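Local coordinates for protein D-threo-3-hydroxyaspartate dehydratase (Delftia, PDB 3WQC) that catalyses the pyridoxal-phosphate-dependent dehydration and deamination of D-threo-3-hydroxyaspartate to oxaloacetate and ammonia, and also acts on D-serine, at residues B[54-60]-B[384-388]; B[268-274]-B[353-359]; B[97-103]-B[127-131]; B[40-46]-B[231-237]. Where two conformers were deposited one is given. Residue numbers count along the deposited sequence, not the author numbering.

Contact 1. Residues B[54-60]-B[384-388]; sequences TSKSVPV and WERLH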
loop_
_atom_site.group_PDB
_atom_site.type_symbol
_atom_site.label_atom_id
_atom_site.label_comp_id
_atom_site.label_asym_id
_atom_site.label_seq_id
_atom_site.Cartn_x
_atom_site.Cartn_y
_atom_site.Cartn_z
ATOM N N THR B 54 0.139 1.293 -13.441
ATOM C CA THR B 54 -1.140 0.916 -12.808
ATOM C C THR B 54 -1.103 -0.629 -12.592
ATOM O O THR B 54 -1.625 -1.047 -11.501
ATOM C CB THR B 54 -2.284 1.238 -13.788
ATOM O OG1 THR B 54 -2.355 2.689 -13.818
ATOM C CG2 THR B 54 -3.625 0.692 -13.310
ATOM N N SER B 55 -0.594 -1.456 -13.534
ATOM C CA SER B 55 -0.706 -2.919 -13.352
ATOM C C SER B 55 0.621 -3.550 -13.106
ATOM O O SER B 55 0.706 -4.597 -12.440
ATOM C CB SER B 55 -1.290 -3.567 -14.666
ATOM O OG SER B 55 -0.304 -3.597 -15.723
ATOM N N LYS B 56 1.710 -2.978 -13.669
ATOM C CA LYS B 56 3.051 -3.603 -13.649
ATOM C C LYS B 56 2.964 -5.139 -13.932
ATOM O O LYS B 56 3.752 -5.930 -13.384
ATOM C CB LYS B 56 3.823 -3.368 -12.306
ATOM C CG LYS B 56 3.876 -1.877 -11.989
ATOM C CD LYS B 56 4.840 -1.668 -10.794
ATOM C CE LYS B 56 4.762 -0.216 -10.377
ATOM N NZ LYS B 56 5.719 -0.019 -9.246
ATOM N N SER B 57 2.141 -5.487 -14.959
ATOM C CA SER B 57 1.913 -6.885 -15.227
ATOM C C SER B 57 2.126 -7.143 -16.725
ATOM O O SER B 57 1.483 -6.510 -17.533
ATOM C CB SER B 57 0.502 -7.253 -14.763
ATOM O OG SER B 57 0.312 -8.695 -14.954
ATOM N N VAL B 58 3.004 -8.091 -17.041
ATOM C CA VAL B 58 3.358 -8.413 -18.446
ATOM C C VAL B 58 2.114 -8.745 -19.287
ATOM O O VAL B 58 1.916 -8.156 -20.371
ATOM C CB VAL B 58 4.456 -9.469 -18.511
ATOM C CG1 VAL B 58 4.643 -10.037 -19.905
ATOM C CG2 VAL B 58 5.761 -8.847 -17.998
ATOM N N PRO B 59 1.227 -9.636 -18.801
ATOM C CA PRO B 59 0.067 -9.978 -19.661
ATOM C C PRO B 59 -0.908 -8.829 -19.853
ATOM O O PRO B 59 -1.597 -8.757 -20.870
ATOM C CB PRO B 59 -0.656 -11.158 -18.930
ATOM C CG PRO B 59 -0.060 -11.200 -17.545
ATOM C CD PRO B 59 1.335 -10.565 -17.634
ATOM N N VAL B 60 -0.965 -7.903 -18.887
ATOM C CA VAL B 60 -1.868 -6.744 -19.073
ATOM C C VAL B 60 -1.257 -5.829 -20.138
ATOM O O VAL B 60 -1.977 -5.446 -21.126
ATOM C CB VAL B 60 -2.055 -5.926 -17.799
ATOM C CG1 VAL B 60 -2.883 -4.624 -18.024
ATOM C CG2 VAL B 60 -2.740 -6.804 -16.704
ATOM N N TRP B 384 -1.789 -13.763 -12.693
ATOM C CA TRP B 384 -0.968 -12.841 -13.485
ATOM C C TRP B 384 -0.101 -12.062 -12.546
ATOM O O TRP B 384 -0.579 -11.157 -11.833
ATOM C CB TRP B 384 -1.840 -11.891 -14.267
ATOM C CG TRP B 384 -2.500 -12.517 -15.476
ATOM C CD1 TRP B 384 -2.521 -13.878 -15.860
ATOM C CD2 TRP B 384 -3.203 -11.786 -16.522
ATOM N NE1 TRP B 384 -3.166 -14.047 -17.068
ATOM C CE2 TRP B 384 -3.622 -12.793 -17.521
ATOM C CE3 TRP B 384 -3.505 -10.401 -16.737
ATOM C CZ2 TRP B 384 -4.277 -12.430 -18.701
ATOM C CZ3 TRP B 384 -4.216 -10.047 -17.918
ATOM C CH2 TRP B 384 -4.601 -11.075 -18.871
ATOM N N GLU B 385 1.192 -12.420 -12.474
ATOM C CA GLU B 385 2.114 -11.759 -11.532
ATOM C C GLU B 385 2.258 -10.269 -11.870
ATOM O O GLU B 385 2.113 -9.865 -13.049
ATOM C CB GLU B 385 3.476 -12.444 -11.622
ATOM C CG GLU B 385 3.432 -13.861 -10.994
ATOM C CD GLU B 385 4.812 -14.454 -10.899
ATOM O OE1 GLU B 385 5.815 -13.752 -11.208
ATOM O OE2 GLU B 385 4.895 -15.648 -10.508
ATOM N N ARG B 386 2.586 -9.494 -10.862
ATOM C CA ARG B 386 2.943 -8.089 -11.110
ATOM C C ARG B 386 4.130 -7.752 -10.252
ATOM O O ARG B 386 4.479 -8.469 -9.284
ATOM C CB ARG B 386 1.758 -7.142 -10.851
ATOM C CG ARG B 386 1.246 -7.206 -9.428
ATOM C CD ARG B 386 0.459 -5.894 -9.131
ATOM N NE ARG B 386 1.436 -4.823 -8.921
ATOM C CZ ARG B 386 1.140 -3.511 -9.065
ATOM N NH1 ARG B 386 2.026 -2.563 -8.705
ATOM N NH2 ARG B 386 -0.022 -3.102 -9.636
ATOM N N LEU B 387 4.772 -6.608 -10.538
ATOM C CA LEU B 387 6.042 -6.240 -9.861
ATOM C C LEU B 387 5.753 -5.460 -8.560
ATOM O O LEU B 387 4.835 -4.617 -8.503
ATOM C CB LEU B 387 6.750 -5.288 -10.823
ATOM C CG LEU B 387 8.174 -4.964 -10.486
ATOM C CD1 LEU B 387 8.910 -6.314 -10.556
ATOM C CD2 LEU B 387 8.609 -4.106 -11.723
ATOM N N HIS B 388 6.583 -5.757 -7.562
ATOM C CA HIS B 388 6.581 -5.030 -6.280
ATOM C C HIS B 388 7.976 -4.489 -6.028
ATOM O O HIS B 388 8.967 -5.182 -6.209
ATOM C CB HIS B 388 6.214 -6.083 -5.170
ATOM C CG HIS B 388 6.054 -5.490 -3.829
ATOM N ND1 HIS B 388 6.674 -6.033 -2.720
ATOM C CD2 HIS B 388 5.262 -4.436 -3.395
ATOM C CE1 HIS B 388 6.224 -5.330 -1.596
ATOM N NE2 HIS B 388 5.349 -4.351 -2.025
HETATM O O HOH W 1 4.522 -1.778 -7.316
HETATM O O HOH W 2 4.054 -9.873 -15.037
#
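Just after K53, the inferred pyridoxal-phosphate lysine, the chain runs through residues 54-60 into helix 58-66 and meets residues 384-388, the end of strand 381-385 and the loop beyond it. T54 opens the segment beside the bound cofactor. Backbone groups do much of the joining: L387 N donates to K56 O (3.1 Å), and S57 OG, on its short side chain, donates to E385 O (2.9 Å). A water links that same E385 O to V58 N. S55 OG accepts from S57 N at 3.2 Å, an ST turn ahead of the helix. R386 reaches back to T54: its NH2 bonds weakly to T54 O (3.2 Å) and more firmly to Y372, while a water accepts from both R386 NH1 and K56 NZ, like charges 4.5 Å apart. At the helix start, P59, which needs no amide hydrogen there, lays CB over the six-membered ring of W384, 3.5 Å from the centroid, a CH-pi contact; V60 CG2 meets the ring edge at CE3 (3.7 Å). The arrangement joins the cofactor-lysine loop of an alanine-racemase-type TIM barrel to the C-terminal beta domain, the two-domain build of fold-type III PLP enzymes.

Contact 2. Residues B[268-274]-B[353-359]; sequences LSVLATV and TRLRILP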
loop_
_atom_site.group_PDB
_atom_site.type_symbol
_atom_site.label_atom_id
_atom_site.label_comp_id
_atom_site.label_asym_id
_atom_site.label_seq_id
_atom_site.Cartn_x
_atom_site.Cartn_y
_atom_site.Cartn_z
ATOM N N LEU B 268 -11.179 -3.939 -11.984
ATOM C CA LEU B 268 -10.400 -4.519 -10.865
ATOM C C LEU B 268 -11.315 -4.472 -9.620
ATOM O O LEU B 268 -11.949 -3.426 -9.310
ATOM C CB LEU B 268 -9.179 -3.621 -10.579
ATOM C CG LEU B 268 -8.307 -4.047 -9.394
ATOM C CD1 LEU B 268 -7.741 -5.473 -9.601
ATOM C CD2 LEU B 268 -7.219 -2.974 -9.147
ATOM N N SER B 269 -11.422 -5.609 -8.926
ATOM C CA SER B 269 -12.147 -5.624 -7.684
ATOM C C SER B 269 -11.357 -6.525 -6.713
ATOM O O SER B 269 -10.535 -7.364 -7.170
ATOM C CB SER B 269 -13.625 -6.166 -7.822
ATOM O OG SER B 269 -13.611 -7.506 -8.300
ATOM N N VAL B 270 -11.619 -6.380 -5.423
ATOM C CA VAL B 270 -10.908 -7.217 -4.430
ATOM C C VAL B 270 -11.979 -8.194 -3.906
ATOM O O VAL B 270 -12.979 -7.785 -3.284
ATOM C CB VAL B 270 -10.317 -6.396 -3.294
ATOM C CG1 VAL B 270 -9.789 -7.274 -2.166
ATOM C CG2 VAL B 270 -9.216 -5.471 -3.872
ATOM N N LEU B 271 -11.710 -9.457 -4.065
ATOM C CA LEU B 271 -12.562 -10.552 -3.550
ATOM C C LEU B 271 -12.316 -10.657 -2.053
ATOM O O LEU B 271 -11.168 -10.694 -1.647
ATOM C CB LEU B 271 -12.112 -11.843 -4.261
ATOM C CG LEU B 271 -13.011 -13.103 -3.993
ATOM C CD1 LEU B 271 -14.403 -12.919 -4.619
ATOM C CD2 LEU B 271 -12.261 -14.315 -4.560
ATOM N N ALA B 272 -13.394 -10.690 -1.221
ATOM C CA ALA B 272 -13.258 -10.666 0.214
ATOM C C ALA B 272 -14.250 -11.635 0.789
ATOM O O ALA B 272 -15.279 -11.870 0.160
ATOM C CB ALA B 272 -13.535 -9.239 0.756
ATOM N N THR B 273 -13.979 -12.121 1.972
ATOM C CA THR B 273 -14.927 -12.955 2.711
ATOM C C THR B 273 -15.437 -12.256 3.950
ATOM O O THR B 273 -14.630 -11.598 4.693
ATOM C CB THR B 273 -14.197 -14.278 3.171
ATOM O OG1 THR B 273 -13.803 -14.999 2.003
ATOM C CG2 THR B 273 -15.119 -15.216 3.944
ATOM N N VAL B 274 -16.752 -12.472 4.290
ATOM C CA VAL B 274 -17.252 -11.981 5.544
ATOM C C VAL B 274 -16.775 -12.917 6.699
ATOM O O VAL B 274 -16.979 -14.156 6.631
ATOM C CB VAL B 274 -18.800 -11.995 5.502
ATOM C CG1 VAL B 274 -19.318 -11.597 6.909
ATOM C CG2 VAL B 274 -19.288 -10.935 4.492
ATOM N N THR B 353 -19.787 -15.426 3.391
ATOM C CA THR B 353 -20.214 -14.773 2.104
ATOM C C THR B 353 -19.009 -14.133 1.427
ATOM O O THR B 353 -18.179 -13.490 2.127
ATOM C CB THR B 353 -21.237 -13.637 2.370
ATOM O OG1 THR B 353 -22.344 -14.181 3.028
ATOM C CG2 THR B 353 -21.719 -12.926 1.071
ATOM N N ARG B 354 -18.902 -14.383 0.137
ATOM C CA ARG B 354 -17.852 -13.710 -0.683
ATOM C C ARG B 354 -18.433 -12.497 -1.370
ATOM O O ARG B 354 -19.564 -12.547 -1.959
ATOM C CB ARG B 354 -17.303 -14.657 -1.732
ATOM C CG ARG B 354 -16.478 -15.717 -1.080
ATOM C CD ARG B 354 -15.896 -16.691 -2.036
ATOM N NE ARG B 354 -14.988 -17.440 -1.147
ATOM C CZ ARG B 354 -13.733 -17.778 -1.406
ATOM N NH1 ARG B 354 -13.247 -17.618 -2.613
ATOM N NH2 ARG B 354 -13.020 -18.373 -0.447
ATOM N N LEU B 355 -17.675 -11.405 -1.355
ATOM C CA LEU B 355 -18.105 -10.100 -1.929
ATOM C C LEU B 355 -16.947 -9.607 -2.796
ATOM O O LEU B 355 -15.844 -10.148 -2.733
ATOM C CB LEU B 355 -18.303 -9.098 -0.809
ATOM C CG LEU B 355 -19.412 -9.403 0.154
ATOM C CD1 LEU B 355 -19.358 -8.453 1.325
ATOM C CD2 LEU B 355 -20.773 -9.398 -0.578
ATOM N N ARG B 356 -17.171 -8.600 -3.622
ATOM C CA ARG B 356 -16.084 -8.001 -4.396
ATOM C C ARG B 356 -16.104 -6.498 -4.079
ATOM O O ARG B 356 -17.151 -5.881 -4.093
ATOM C CB ARG B 356 -16.287 -8.304 -5.908
ATOM C CG ARG B 356 -15.944 -9.781 -6.132
ATOM C CD ARG B 356 -16.460 -10.260 -7.469
ATOM N NE ARG B 356 -15.744 -9.714 -8.626
ATOM C CZ ARG B 356 -16.052 -10.068 -9.879
ATOM N NH1 ARG B 356 -15.349 -9.539 -10.883
ATOM N NH2 ARG B 356 -17.087 -10.902 -10.135
ATOM N N ILE B 357 -14.953 -5.912 -3.868
ATOM C CA ILE B 357 -14.924 -4.498 -3.466
ATOM C C ILE B 357 -14.258 -3.675 -4.559
ATOM O O ILE B 357 -13.134 -4.016 -5.021
ATOM C CB ILE B 357 -14.126 -4.285 -2.152
ATOM C CG1 ILE B 357 -14.460 -5.331 -1.022
ATOM C CG2 ILE B 357 -14.117 -2.845 -1.706
ATOM C CD1 ILE B 357 -15.928 -5.231 -0.632
ATOM N N LEU B 358 -14.957 -2.666 -5.085
ATOM C CA LEU B 358 -14.310 -1.808 -6.085
ATOM C C LEU B 358 -13.411 -0.805 -5.364
ATOM O O LEU B 358 -13.831 -0.182 -4.382
ATOM C CB LEU B 358 -15.359 -0.993 -6.924
ATOM C CG LEU B 358 -16.402 -1.875 -7.672
ATOM C CD1 LEU B 358 -17.412 -0.926 -8.381
ATOM C CD2 LEU B 358 -15.658 -2.832 -8.602
ATOM N N PRO B 359 -12.197 -0.572 -5.914
ATOM C CA PRO B 359 -11.219 0.251 -5.220
ATOM C C PRO B 359 -11.392 1.766 -5.463
ATOM O O PRO B 359 -11.891 2.170 -6.555
ATOM C CB PRO B 359 -9.904 -0.160 -5.901
ATOM C CG PRO B 359 -10.323 -0.538 -7.306
ATOM C CD PRO B 359 -11.674 -1.232 -7.118
HETATM O O HOH W 3 -13.132 -7.614 -10.957
#
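R356 turns the edge of its guanidinium to S269 on the neighbouring strand, its NE giving a nearly straight hydrogen bond to S269 OG (3.1 Å, 172°), while a water joins the same hydroxyl to R356 NH1. The short serine side chain places its hydroxyl within reach of NE, and R356 NH2 goes on to L314 O. Strands 268-278 and 354-358 run antiparallel. V270 pairs with I357 through N to O bonds of 2.8 Å in both directions, and A272 with L355 through two of 2.9 Å; V274 N adds a bond to T353 O (2.8 Å). Between them, L271 with R356 and T273 with R354 are non-hydrogen-bonded pairs, brought to CA-CA distances of 4.4 and 4.5 Å.

The two faces differ. V270, A272, L355 and I357 share one, and its apolar, mostly branched side chains suit a buried sheet surface: A272 CB lies 4.4 Å from I357 CG1, and V270 and I357 both pack on M293. L271, T273, R354 and R356 share the other, where L271 CD1 rests on the aliphatic R356 CG (3.8 Å). There R354 NH1 bonds to L15 O and L18 O, and H100 of the second subunit packs on T273 and R354. The chemistry implies a sheet held by main-chain bonds, with one hydrophobic face and another whose arginines find oxygens: hydroxyl, water and carbonyl for R356, carbonyls for R354.

Contact 3. Residues B[97-103]-B[127-131]; sequences MAPHRLP and AIAAF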
loop_
_atom_site.group_PDB
_atom_site.type_symbol
_atom_site.label_atom_id
_atom_site.label_comp_id
_atom_site.label_asym_id
_atom_site.label_seq_id
_atom_site.Cartn_x
_atom_site.Cartn_y
_atom_site.Cartn_z
ATOM N N MET B 97 15.058 12.223 -13.932
ATOM C CA MET B 97 16.150 11.257 -13.788
ATOM C C MET B 97 17.062 11.616 -12.615
ATOM O O MET B 97 17.564 12.789 -12.543
ATOM C CB MET B 97 16.952 11.214 -15.089
ATOM C CG MET B 97 18.068 10.189 -15.034
ATOM S SD MET B 97 17.396 8.506 -14.775
ATOM C CE MET B 97 18.957 7.600 -14.846
ATOM N N ALA B 98 17.375 10.640 -11.721
ATOM C CA ALA B 98 18.352 10.829 -10.689
ATOM C C ALA B 98 19.717 10.443 -11.248
ATOM O O ALA B 98 19.870 9.344 -11.820
ATOM C CB ALA B 98 18.035 9.890 -9.540
ATOM N N PRO B 99 20.733 11.316 -11.108
ATOM C CA PRO B 99 22.056 10.939 -11.614
ATOM C C PRO B 99 22.568 9.595 -11.153
ATOM O O PRO B 99 23.228 8.869 -11.945
ATOM C CB PRO B 99 22.924 12.126 -11.092
ATOM C CG PRO B 99 21.955 13.310 -11.116
ATOM C CD PRO B 99 20.630 12.711 -10.587
ATOM N N HIS B 100 22.273 9.188 -9.901
ATOM C CA HIS B 100 22.853 7.905 -9.434
ATOM C C HIS B 100 22.279 6.689 -10.140
ATOM O O HIS B 100 22.896 5.600 -10.057
ATOM C CB HIS B 100 22.707 7.754 -7.920
ATOM C CG HIS B 100 21.350 7.379 -7.444
ATOM N ND1 HIS B 100 20.359 8.291 -7.129
ATOM C CD2 HIS B 100 20.813 6.111 -7.271
ATOM C CE1 HIS B 100 19.227 7.589 -6.763
ATOM N NE2 HIS B 100 19.531 6.237 -6.849
ATOM N N ARG B 101 21.130 6.850 -10.842
ATOM C CA ARG B 101 20.553 5.769 -11.610
ATOM C C ARG B 101 21.116 5.679 -13.028
ATOM O O ARG B 101 20.699 4.805 -13.805
ATOM C CB ARG B 101 19.027 5.889 -11.656
ATOM C CG ARG B 101 18.422 5.357 -10.325
ATOM C CD ARG B 101 16.901 5.237 -10.368
ATOM N NE ARG B 101 16.203 6.484 -10.018
ATOM C CZ ARG B 101 15.901 6.836 -8.757
ATOM N NH1 ARG B 101 16.267 6.056 -7.700
ATOM N NH2 ARG B 101 15.177 7.948 -8.560
ATOM N N LEU B 102 22.055 6.594 -13.393
ATOM C CA LEU B 102 22.545 6.559 -14.788
ATOM C C LEU B 102 23.245 5.224 -15.203
ATOM O O LEU B 102 23.046 4.762 -16.305
ATOM C CB LEU B 102 23.452 7.775 -15.057
ATOM C CG LEU B 102 22.589 9.035 -15.315
ATOM C CD1 LEU B 102 23.458 10.285 -15.166
ATOM C CD2 LEU B 102 21.986 8.992 -16.752
ATOM N N PRO B 103 24.015 4.591 -14.286
ATOM C CA PRO B 103 24.617 3.284 -14.700
ATOM C C PRO B 103 23.542 2.287 -15.038
ATOM O O PRO B 103 23.691 1.556 -16.022
ATOM C CB PRO B 103 25.449 2.876 -13.455
ATOM C CG PRO B 103 25.914 4.282 -12.837
ATOM C CD PRO B 103 24.591 5.107 -13.013
ATOM N N ALA B 127 24.308 16.395 -15.806
ATOM C CA ALA B 127 24.777 15.091 -15.274
ATOM C C ALA B 127 24.672 14.011 -16.338
ATOM O O ALA B 127 25.561 13.150 -16.514
ATOM C CB ALA B 127 23.937 14.710 -14.046
ATOM N N ILE B 128 23.527 13.982 -17.047
ATOM C CA ILE B 128 23.336 12.982 -18.116
ATOM C C ILE B 128 24.388 13.187 -19.219
ATOM O O ILE B 128 25.005 12.193 -19.656
ATOM C CB ILE B 128 21.934 13.016 -18.693
ATOM C CG1 ILE B 128 20.869 12.666 -17.617
ATOM C CG2 ILE B 128 21.822 12.011 -19.873
ATOM C CD1 ILE B 128 19.415 12.690 -18.098
ATOM N N ALA B 129 24.568 14.431 -19.686
ATOM C CA ALA B 129 25.475 14.637 -20.827
ATOM C C ALA B 129 26.896 14.290 -20.376
ATOM O O ALA B 129 27.641 13.715 -21.184
ATOM C CB ALA B 129 25.351 16.108 -21.228
ATOM N N ALA B 130 27.320 14.638 -19.163
ATOM C CA ALA B 130 28.713 14.314 -18.765
ATOM C C ALA B 130 28.893 12.800 -18.674
ATOM O O ALA B 130 29.921 12.256 -19.138
ATOM C CB ALA B 130 29.015 14.959 -17.450
ATOM N N PHE B 131 27.876 12.073 -18.140
ATOM C CA PHE B 131 28.055 10.647 -18.072
ATOM C C PHE B 131 28.029 9.983 -19.430
ATOM O O PHE B 131 28.794 9.040 -19.725
ATOM C CB PHE B 131 26.907 10.104 -17.142
ATOM C CG PHE B 131 27.039 8.613 -16.875
ATOM C CD1 PHE B 131 28.051 8.155 -16.010
ATOM C CD2 PHE B 131 26.126 7.694 -17.429
ATOM C CE1 PHE B 131 28.163 6.779 -15.695
ATOM C CE2 PHE B 131 26.270 6.307 -17.097
ATOM C CZ PHE B 131 27.236 5.885 -16.219
#
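L102, in the first turn of helix 102-110, adopts the mt rotamer, an extended form common in helices, and so lays its branched end against A127 and I128 of helix 122-135. Its CD1 lies 3.8 Å from A127 O and its CD2 3.9 Å from I128 CG1. F131, t at chi1, presents a ring face to L102 CB, 4.0 Å from the centroid, a CH-pi contact, and P103 CG also comes within 4.0 Å of F131 CZ. I128 is mt: its CD1 extends to M97 CB at 4.2 Å. M97, t at chi1 and p at chi2, reaches back to A105 and strand 114-119. On A127 the lone methyl suits a close approach, and P99 CG meets its CB at 3.8 Å.

Prolines fit the start of a helix, where an amide hydrogen is not needed: P99 opens the 3-10 turn 99-101, and P103 follows L102. The turn's polar side chains serve another interface, R101 forming salt bridges with D19 and D287 of the second subunit. Neighbouring helices packed side by side outside parallel strands, as here on strand 114-119, are typical of the beta-alpha repeats of a TIM barrel.

Contact 4. Residues B[40-46]-B[231-237]; sequences RMDAQGV and ALAASRL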
loop_
_atom_site.group_PDB
_atom_site.type_symbol
_atom_site.label_atom_id
_atom_site.label_comp_id
_atom_site.label_asym_id
_atom_site.label_seq_id
_atom_site.Cartn_x
_atom_site.Cartn_y
_atom_site.Cartn_z
ATOM N N ARG B 40 -9.991 5.765 -29.300
ATOM C CA ARG B 40 -10.029 7.210 -29.172
ATOM C C ARG B 40 -8.730 7.809 -29.698
ATOM O O ARG B 40 -8.738 8.841 -30.439
ATOM C CB ARG B 40 -10.316 7.679 -27.732
ATOM C CG ARG B 40 -10.356 9.174 -27.733
ATOM C CD ARG B 40 -10.899 9.670 -26.472
ATOM N NE ARG B 40 -11.751 10.783 -26.762
ATOM C CZ ARG B 40 -11.400 12.069 -26.861
ATOM N NH1 ARG B 40 -12.448 12.869 -27.146
ATOM N NH2 ARG B 40 -10.087 12.557 -26.671
ATOM N N MET B 41 -7.609 7.188 -29.348
ATOM C CA MET B 41 -6.313 7.695 -29.862
ATOM C C MET B 41 -6.163 7.544 -31.383
ATOM O O MET B 41 -5.691 8.462 -32.058
ATOM C CB MET B 41 -5.143 7.067 -29.149
ATOM C CG MET B 41 -5.204 7.305 -27.617
ATOM S SD MET B 41 -5.267 9.069 -27.210
ATOM C CE MET B 41 -6.932 9.361 -26.716
ATOM N N ASP B 42 -6.662 6.430 -31.948
ATOM C CA ASP B 42 -6.649 6.208 -33.405
ATOM C C ASP B 42 -7.500 7.308 -34.037
ATOM O O ASP B 42 -7.059 7.917 -35.055
ATOM C CB ASP B 42 -7.218 4.839 -33.709
ATOM C CG ASP B 42 -6.290 3.703 -33.325
ATOM O OD1 ASP B 42 -5.080 3.884 -33.061
ATOM O OD2 ASP B 42 -6.810 2.574 -33.267
ATOM N N ALA B 43 -8.633 7.673 -33.397
ATOM C CA ALA B 43 -9.530 8.706 -33.972
ATOM C C ALA B 43 -8.845 10.100 -33.992
ATOM O O ALA B 43 -9.111 10.926 -34.908
ATOM C CB ALA B 43 -10.868 8.758 -33.245
ATOM N N GLN B 44 -7.994 10.343 -32.981
ATOM C CA GLN B 44 -7.190 11.564 -32.806
ATOM C C GLN B 44 -5.903 11.524 -33.686
ATOM O O GLN B 44 -5.273 12.580 -33.870
ATOM C CB GLN B 44 -6.835 11.842 -31.320
ATOM C CG GLN B 44 -8.015 12.076 -30.373
ATOM C CD GLN B 44 -8.552 13.490 -30.464
ATOM O OE1 GLN B 44 -8.344 14.175 -31.420
ATOM N NE2 GLN B 44 -9.211 13.937 -29.425
ATOM N N GLY B 45 -5.573 10.387 -34.322
ATOM C CA GLY B 45 -4.295 10.197 -35.090
ATOM C C GLY B 45 -3.051 10.327 -34.210
ATOM O O GLY B 45 -2.018 10.854 -34.731
ATOM N N VAL B 46 -3.098 9.918 -32.919
ATOM C CA VAL B 46 -1.918 9.927 -32.105
ATOM C C VAL B 46 -1.568 8.497 -31.658
ATOM O O VAL B 46 -2.507 7.603 -31.570
ATOM C CB VAL B 46 -2.030 10.886 -30.882
ATOM C CG1 VAL B 46 -2.319 12.279 -31.407
ATOM C CG2 VAL B 46 -3.158 10.462 -29.907
ATOM N N ALA B 231 -6.882 12.396 -21.510
ATOM C CA ALA B 231 -6.874 11.565 -22.758
ATOM C C ALA B 231 -8.288 11.370 -23.306
ATOM O O ALA B 231 -8.530 11.388 -24.523
ATOM C CB ALA B 231 -6.206 10.211 -22.577
ATOM N N LEU B 232 -9.212 11.108 -22.373
ATOM C CA LEU B 232 -10.609 10.831 -22.732
ATOM C C LEU B 232 -11.435 12.068 -23.060
ATOM O O LEU B 232 -12.485 11.982 -23.723
ATOM C CB LEU B 232 -11.280 10.016 -21.640
ATOM C CG LEU B 232 -10.675 8.577 -21.533
ATOM C CD1 LEU B 232 -11.203 7.869 -20.247
ATOM C CD2 LEU B 232 -10.883 7.718 -22.792
ATOM N N ALA B 233 -10.927 13.234 -22.656
ATOM C CA ALA B 233 -11.693 14.481 -22.792
ATOM C C ALA B 233 -11.165 15.390 -23.918
ATOM O O ALA B 233 -11.924 16.312 -24.316
ATOM C CB ALA B 233 -11.762 15.225 -21.466
ATOM N N ALA B 234 -9.933 15.153 -24.446
ATOM C CA ALA B 234 -9.341 16.137 -25.364
ATOM C C ALA B 234 -10.234 16.225 -26.610
ATOM O O ALA B 234 -10.551 15.209 -27.184
ATOM C CB ALA B 234 -7.906 15.738 -25.675
ATOM N N SER B 235 -10.628 17.419 -27.035
ATOM C CA SER B 235 -11.324 17.515 -28.358
ATOM C C SER B 235 -10.430 17.378 -29.521
ATOM O O SER B 235 -10.843 16.804 -30.539
ATOM C CB SER B 235 -12.226 18.742 -28.558
ATOM O OG SER B 235 -11.737 19.824 -27.913
ATOM N N ARG B 236 -9.251 17.989 -29.415
ATOM C CA ARG B 236 -8.270 17.960 -30.518
ATOM C C ARG B 236 -6.882 17.727 -29.930
ATOM O O ARG B 236 -6.639 18.072 -28.759
ATOM C CB ARG B 236 -8.263 19.298 -31.303
ATOM C CG ARG B 236 -7.799 20.462 -30.416
ATOM C CD ARG B 236 -7.619 21.760 -31.177
ATOM N NE ARG B 236 -7.372 22.910 -30.328
ATOM C CZ ARG B 236 -6.852 24.029 -30.826
ATOM N NH1 ARG B 236 -6.551 24.048 -32.099
ATOM N NH2 ARG B 236 -6.701 25.129 -30.118
ATOM N N LEU B 237 -5.999 17.137 -30.714
ATOM C CA LEU B 237 -4.634 16.893 -30.269
ATOM C C LEU B 237 -3.592 17.373 -31.259
ATOM O O LEU B 237 -2.546 16.727 -31.432
ATOM C CB LEU B 237 -4.374 15.407 -29.848
ATOM C CG LEU B 237 -5.123 15.008 -28.558
ATOM C CD1 LEU B 237 -5.107 13.464 -28.297
ATOM C CD2 LEU B 237 -4.622 15.767 -27.300
HETATM O O HOH W 4 -6.700 15.859 -33.074
#
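R40, near the C-terminal end of helix 27-44, stretches its long side chain to the carbonyl oxygens of residues 231-234. Its NH2 donates to A234 O at 2.7 Å and, weakly, to A231 O at 2.9 Å; NH1 adds a weak bond to A234 O (3.0 Å). With several N-H donors, a guanidinium can serve more than one backbone acceptor. M41, flexible and unbranched, bends its CE to 3.4 Å from A231 O and 4.3 Å from A231 CB, while V243 packs against both residues.

In the TIM-barrel domain these are helices on the outside of the parallel strands: strands 47-48 and 242-243, which follow the two segments, pair directly, and the contact packs the helix ends beside that pairing.

Q44 joins polar and apolar roles. Its CG touches L237 CD1 (3.8 Å), NE2 makes a weak bond to S235 O (3.5 Å), and OE1 shares a water with L237 N. G45 then ends the helix in a Schellman motif, G45 N bonding to D42 O (3.0 Å) and V46 N to M41 O (3.1 Å); its positive phi is easily adopted without a side chain. V46 CG2 meets L237 CD1 at 3.9 Å.

How the contacts relate
Contact 2 is the most buried of the four and the only one built from paired strands, its two faces differing in polarity. The other three are partly buried and depend more on loops and helix ends. Contacts 3 and 4 both belong to the barrel domain, yet differ: contact 3 is wholly apolar across its segments, whereas contact 4 adds arginine and glutamine bonds to main-chain oxygens. Contact 1 joins the domains and mixes backbone bonds with an aromatic contact; it reaches the same sheet as contact 2, without touching it. Contacts 2 and 3, about 44 Å apart between centres, both face the second subunit, where H100 of one chain packs on T273 of the other.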